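CheC domain protein (Shewanella loihica PV-4, PDB 3IIC) probably dephosphorylates the phosphorylated response regulator CheY during chemotaxis, as other phosphatases of the CheC/CheX family do. Local coordinates at residues K35-K40 / N124-H129; F62-I67 / E80-E85. All blocks are in the same frame, centred on the assembly; numbering follows the deposited sequence.

Contact 1 of 2, residues K35-K40 / N124-H129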
loop_
_atom_site.group_PDB
_atom_site.type_symbol
_atom_site.label_atom_id
_atom_site.label_comp_id
_atom_site.label_asym_id
_atom_site.label_seq_id
_atom_site.Cartn_x
_atom_site.Cartn_y
_atom_site.Cartn_z
ATOM N N LYS A 35 2.583 -13.030 -12.436
ATOM C CA LYS A 35 1.497 -12.065 -12.591
ATOM C C LYS A 35 0.730 -11.886 -11.291
ATOM O O LYS A 35 0.379 -12.873 -10.637
ATOM C CB LYS A 35 0.529 -12.556 -13.695
ATOM C CG LYS A 35 -0.630 -11.614 -14.077
ATOM C CD LYS A 35 -0.209 -10.493 -15.023
ATOM C CE LYS A 35 -1.175 -9.281 -14.996
ATOM N NZ LYS A 35 -0.936 -8.363 -13.815
ATOM N N ASP A 36 0.498 -10.610 -10.938
ATOM C CA ASP A 36 -0.288 -10.217 -9.785
ATOM C C ASP A 36 -1.534 -9.473 -10.297
ATOM O O ASP A 36 -1.825 -9.485 -11.490
ATOM C CB ASP A 36 0.559 -9.431 -8.768
ATOM C CG ASP A 36 1.054 -8.070 -9.282
ATOM O OD1 ASP A 36 0.592 -7.542 -10.307
ATOM O OD2 ASP A 36 1.944 -7.518 -8.628
ATOM N N ASN A 37 -2.261 -8.838 -9.384
ATOM C CA ASN A 37 -3.526 -8.147 -9.668
ATOM C C ASN A 37 -4.622 -9.159 -10.056
ATOM O O ASN A 37 -5.556 -8.841 -10.788
ATOM C CB ASN A 37 -3.351 -7.029 -10.725
ATOM C CG ASN A 37 -4.373 -5.921 -10.574
ATOM O OD1 ASN A 37 -4.693 -5.493 -9.462
ATOM N ND2 ASN A 37 -4.869 -5.426 -11.695
ATOM N N LEU A 38 -4.483 -10.381 -9.539
ATOM C CA LEU A 38 -5.399 -11.493 -9.803
ATOM C C LEU A 38 -6.152 -11.907 -8.534
ATOM O O LEU A 38 -7.353 -12.055 -8.562
ATOM C CB LEU A 38 -4.615 -12.679 -10.387
ATOM C CG LEU A 38 -3.828 -12.491 -11.690
ATOM C CD1 LEU A 38 -3.141 -13.794 -12.033
ATOM C CD2 LEU A 38 -4.717 -12.067 -12.825
ATOM N N ALA A 39 -5.450 -12.065 -7.425
ATOM C CA ALA A 39 -6.063 -12.509 -6.181
ATOM C C ALA A 39 -6.968 -11.408 -5.606
ATOM O O ALA A 39 -6.615 -10.246 -5.620
ATOM C CB ALA A 39 -4.980 -12.935 -5.161
ATOM N N LYS A 40 -8.152 -11.792 -5.159
ATOM C CA LYS A 40 -9.107 -10.891 -4.552
ATOM C C LYS A 40 -9.177 -11.093 -3.048
ATOM O O LYS A 40 -9.031 -12.203 -2.561
ATOM C CB LYS A 40 -10.492 -11.044 -5.196
ATOM C CG LYS A 40 -10.500 -10.498 -6.622
ATOM C CD LYS A 40 -11.802 -10.683 -7.346
ATOM C CE LYS A 40 -11.729 -9.965 -8.700
ATOM N NZ LYS A 40 -12.825 -10.376 -9.586
ATOM N N ASN A 124 -13.431 -7.427 -2.471
ATOM C CA ASN A 124 -12.829 -7.964 -3.701
ATOM C C ASN A 124 -11.825 -7.072 -4.429
ATOM O O ASN A 124 -11.821 -7.020 -5.646
ATOM C CB ASN A 124 -13.956 -8.416 -4.661
ATOM C CG ASN A 124 -14.699 -9.622 -4.143
ATOM O OD1 ASN A 124 -14.088 -10.571 -3.647
ATOM N ND2 ASN A 124 -16.006 -9.587 -4.231
ATOM N N HIS A 125 -10.959 -6.402 -3.673
ATOM C CA HIS A 125 -9.920 -5.559 -4.275
ATOM C C HIS A 125 -8.759 -6.451 -4.695
ATOM O O HIS A 125 -8.632 -7.583 -4.195
ATOM C CB HIS A 125 -9.462 -4.399 -3.358
ATOM C CG HIS A 125 -8.784 -4.827 -2.094
ATOM N ND1 HIS A 125 -9.446 -4.930 -0.889
ATOM C CD2 HIS A 125 -7.496 -5.183 -1.853
ATOM C CE1 HIS A 125 -8.590 -5.323 0.036
ATOM N NE2 HIS A 125 -7.400 -5.480 -0.519
ATOM N N THR A 126 -7.968 -5.942 -5.644
ATOM C CA THR A 126 -6.772 -6.605 -6.156
ATOM C C THR A 126 -5.601 -5.691 -5.928
ATOM O O THR A 126 -5.770 -4.464 -5.739
ATOM C CB THR A 126 -6.876 -6.965 -7.654
ATOM O OG1 THR A 126 -7.205 -5.795 -8.412
ATOM C CG2 THR A 126 -7.932 -8.057 -7.864
ATOM N N ILE A 127 -4.420 -6.295 -5.969
ATOM C CA ILE A 127 -3.141 -5.649 -5.647
ATOM C C ILE A 127 -2.098 -5.899 -6.731
ATOM O O ILE A 127 -1.895 -7.045 -7.116
ATOM C CB ILE A 127 -2.602 -6.191 -4.287
ATOM C CG1 ILE A 127 -3.605 -5.846 -3.167
ATOM C CG2 ILE A 127 -1.177 -5.641 -3.965
ATOM C CD1 ILE A 127 -3.188 -6.277 -1.800
ATOM N N ALA A 128 -1.485 -4.810 -7.210
ATOM C CA ALA A 128 -0.419 -4.833 -8.207
ATOM C C ALA A 128 0.805 -4.151 -7.605
ATOM O O ALA A 128 0.723 -2.996 -7.203
ATOM C CB ALA A 128 -0.838 -4.118 -9.479
ATOM N N HIS A 129 1.917 -4.880 -7.490
ATOM C CA HIS A 129 3.196 -4.299 -7.036
ATOM C C HIS A 129 3.859 -3.891 -8.322
ATOM O O HIS A 129 4.167 -4.740 -9.129
ATOM C CB HIS A 129 4.039 -5.334 -6.321
ATOM C CG HIS A 129 3.528 -5.709 -4.980
ATOM N ND1 HIS A 129 4.338 -5.740 -3.869
ATOM C CD2 HIS A 129 2.283 -6.043 -4.556
ATOM C CE1 HIS A 129 3.620 -6.135 -2.824
ATOM N NE2 HIS A 129 2.368 -6.325 -3.215
#
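D36 and N37 lie against strand 125-129, fastening an irregular loop to a strand that also forms an antiparallel ladder with the second subunit, continuing the sheet across the dimer interface. Just past K40, N124 and H125 both face G41 in a G1 beta bulge. The D36 side chain runs down to the strand: CB sits 3.8 Å from I127 O, and chi1 of 66° places CG over A128, 3.7 Å from its CA. OD1 rests 3.8 Å from A128 CB, while OD2 accepts a nearly straight 2.9 Å hydrogen bond from H129 N (164°), which arrives from above the carboxylate plane. OD2 also forms a salt bridge with K135, probably easing its closeness to E150. An alanine at D36 would probably leave H129 N without its acceptor and take one carboxylate from K135 NZ. N37 N adds a weak bond to I127 O. The N37 side chain crosses T126 at about a right angle and bridges subunits, ND2 bonding E84 of the second subunit. T126 CG2 lies 3.4 Å from A39 O, and T126 OG1 donates to N37 OD1 at 2.7 Å, from above the amide plane.

Contact 2 of 2, residues F62-I67 / E80-E85; sequences FEETLI and ESIDEE
The loop that leads into the long helix 84-107 folds back here onto the first turn of helix 64-75, and I82 is the residue through which the two meet. The contact is small, burying 160 Å², and rests on van der Waals touches. The CA atoms of E64 and I82 are the closest across it, 7.1 Å apart. I82 points at the helix: its chain continues extended past CG1 (chi2 169°), carrying CD1 between E64 and I67. CD1 lies 4.0 Å from E64 CB and about as far from E64 CG, so the aliphatic stem of the glutamate passes obliquely over the isoleucine tip. E64 CG stands anti to its backbone N (chi1 177°), and the extended chain brings OE1 to within 3.6 Å of E80 O, two acceptors that merely neighbour each other. On the inner side I67 CG2 meets I82 CD1 at 4.2 Å, the two side chains crossing at about a right angle. I67 turns its other branch inward, with CD1 4.0 Å above the F62 ring and over its centre, while V86, L89 and V90 of helix 84-107 also pack on I67. I82 touches D42 and V43 as well. Both helix starts have an N-cap residue, E63 and D83; D83 OD1 caps V86 N. Two successive helices packed against one face of an antiparallel sheet are characteristic of the alpha/beta fold of the CheC/CheX family.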
loop_
_atom_site.group_PDB
_atom_site.type_symbol
_atom_site.label_atom_id
_atom_site.label_comp_id
_atom_site.label_asym_id
_atom_site.label_seq_id
_atom_site.Cartn_x
_atom_site.Cartn_y
_atom_site.Cartn_z
ATOM N N PHE A 62 -6.480 -10.706 3.065
ATOM C CA PHE A 62 -7.420 -11.686 3.648
ATOM C C PHE A 62 -8.808 -11.581 3.063
ATOM O O PHE A 62 -9.285 -10.482 2.788
ATOM C CB PHE A 62 -7.586 -11.446 5.146
ATOM C CG PHE A 62 -6.344 -11.647 5.934
ATOM C CD1 PHE A 62 -5.437 -10.594 6.106
ATOM C CD2 PHE A 62 -6.053 -12.885 6.486
ATOM C CE1 PHE A 62 -4.261 -10.780 6.855
ATOM C CE2 PHE A 62 -4.873 -13.086 7.226
ATOM C CZ PHE A 62 -3.984 -12.045 7.409
ATOM N N GLU A 63 -9.461 -12.740 2.894
ATOM C CA GLU A 63 -10.915 -12.800 2.595
ATOM C C GLU A 63 -11.589 -12.426 3.922
ATOM O O GLU A 63 -11.025 -12.687 4.989
ATOM C CB GLU A 63 -11.352 -14.198 2.110
ATOM C CG GLU A 63 -10.779 -14.528 0.724
ATOM C CD GLU A 63 -11.177 -15.902 0.188
ATOM O OE1 GLU A 63 -11.428 -16.850 0.967
ATOM O OE2 GLU A 63 -11.199 -16.036 -1.042
ATOM N N GLU A 64 -12.744 -11.764 3.861
ATOM C CA GLU A 64 -13.434 -11.328 5.073
ATOM C C GLU A 64 -13.669 -12.458 6.095
ATOM O O GLU A 64 -13.371 -12.282 7.268
ATOM C CB GLU A 64 -14.772 -10.619 4.736
ATOM C CG GLU A 64 -15.556 -10.204 6.001
ATOM C CD GLU A 64 -16.761 -9.329 5.733
ATOM O OE1 GLU A 64 -17.828 -9.650 6.268
ATOM O OE2 GLU A 64 -16.654 -8.322 5.020
ATOM N N THR A 65 -14.188 -13.606 5.659
ATOM C CA THR A 65 -14.500 -14.723 6.580
ATOM C C THR A 65 -13.272 -15.204 7.366
ATOM O O THR A 65 -13.390 -15.546 8.532
ATOM C CB THR A 65 -15.158 -15.933 5.865
ATOM O OG1 THR A 65 -14.320 -16.323 4.778
ATOM C CG2 THR A 65 -16.563 -15.601 5.334
ATOM N N LEU A 66 -12.100 -15.185 6.733
ATOM C CA LEU A 66 -10.859 -15.613 7.374
ATOM C C LEU A 66 -10.404 -14.643 8.464
ATOM O O LEU A 66 -10.096 -15.082 9.562
ATOM C CB LEU A 66 -9.732 -15.820 6.338
ATOM C CG LEU A 66 -8.340 -16.172 6.911
ATOM C CD1 LEU A 66 -8.380 -17.366 7.906
ATOM C CD2 LEU A 66 -7.311 -16.378 5.791
ATOM N N ILE A 67 -10.342 -13.346 8.154
ATOM C CA ILE A 67 -9.881 -12.349 9.124
ATOM C C ILE A 67 -10.845 -12.194 10.283
ATOM O O ILE A 67 -10.394 -11.983 11.407
ATOM C CB ILE A 67 -9.529 -10.965 8.475
ATOM C CG1 ILE A 67 -8.686 -10.119 9.432
ATOM C CG2 ILE A 67 -10.798 -10.229 7.956
ATOM C CD1 ILE A 67 -7.338 -10.768 9.837
ATOM N N GLU A 80 -18.718 -9.255 12.670
ATOM C CA GLU A 80 -19.765 -9.044 11.603
ATOM C C GLU A 80 -19.300 -8.376 10.305
ATOM O O GLU A 80 -19.739 -8.806 9.234
ATOM C CB GLU A 80 -21.076 -8.365 12.081
ATOM C CG GLU A 80 -22.120 -9.315 12.657
ATOM C CD GLU A 80 -23.399 -8.586 13.015
ATOM O OE1 GLU A 80 -23.322 -7.599 13.782
ATOM O OE2 GLU A 80 -24.488 -9.005 12.550
ATOM N N SER A 81 -18.499 -7.303 10.405
ATOM C CA SER A 81 -17.863 -6.642 9.240
ATOM C C SER A 81 -16.422 -6.239 9.571
ATOM O O SER A 81 -15.987 -6.328 10.722
ATOM C CB SER A 81 -18.641 -5.394 8.805
ATOM O OG SER A 81 -18.336 -4.279 9.627
ATOM N N ILE A 82 -15.711 -5.748 8.564
ATOM C CA ILE A 82 -14.322 -5.317 8.723
ATOM C C ILE A 82 -14.346 -3.861 9.181
ATOM O O ILE A 82 -14.676 -2.983 8.403
ATOM C CB ILE A 82 -13.510 -5.528 7.434
ATOM C CG1 ILE A 82 -13.389 -7.024 7.152
ATOM C CG2 ILE A 82 -12.121 -4.903 7.552
ATOM C CD1 ILE A 82 -12.832 -7.326 5.774
ATOM N N ASP A 83 -13.983 -3.639 10.447
ATOM C CA ASP A 83 -13.985 -2.316 11.082
ATOM C C ASP A 83 -12.571 -1.896 11.457
ATOM O O ASP A 83 -11.593 -2.512 11.010
ATOM C CB ASP A 83 -14.989 -2.283 12.275
ATOM C CG ASP A 83 -14.700 -3.314 13.347
ATOM O OD1 ASP A 83 -13.611 -3.962 13.381
ATOM O OD2 ASP A 83 -15.619 -3.498 14.166
ATOM N N GLU A 84 -12.468 -0.824 12.236
ATOM C CA GLU A 84 -11.203 -0.306 12.686
ATOM C C GLU A 84 -10.439 -1.320 13.531
ATOM O O GLU A 84 -9.216 -1.381 13.386
ATOM C CB GLU A 84 -11.365 1.009 13.437
ATOM C CG GLU A 84 -10.082 1.821 13.479
ATOM C CD GLU A 84 -10.149 2.999 14.438
ATOM O OE1 GLU A 84 -9.976 4.146 13.957
ATOM O OE2 GLU A 84 -10.365 2.782 15.661
ATOM N N GLU A 85 -11.111 -2.092 14.405
ATOM C CA GLU A 85 -10.430 -3.142 15.211
ATOM C C GLU A 85 -9.714 -4.094 14.264
ATOM O O GLU A 85 -8.549 -4.411 14.462
ATOM C CB GLU A 85 -11.377 -3.990 16.103
ATOM C CG GLU A 85 -11.785 -3.411 17.444
ATOM C CD GLU A 85 -12.110 -4.516 18.478
ATOM O OE1 GLU A 85 -12.791 -5.518 18.155
ATOM O OE2 GLU A 85 -11.664 -4.383 19.632
#

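How the contacts relate
Along the chain the order is 35-40, 62-67, 80-85, 124-129, so contact 2 is nested inside the loop that contact 1 closes. Their centres lie 18 Å apart and their nearest atoms about 4 Å, without touching. D42, just before strand 43-51, links them: one carboxylate oxygen takes N124 N of contact 1, the other E64 N of contact 2. Contact 1 belongs to the strand layer at the subunit boundary, contact 2 to the helices 64-75 and 84-107. The dimer brings them together again, because segment 80-85 of the second subunit reaches contact 1. Helix start and edge loop thus both take part in the assembly.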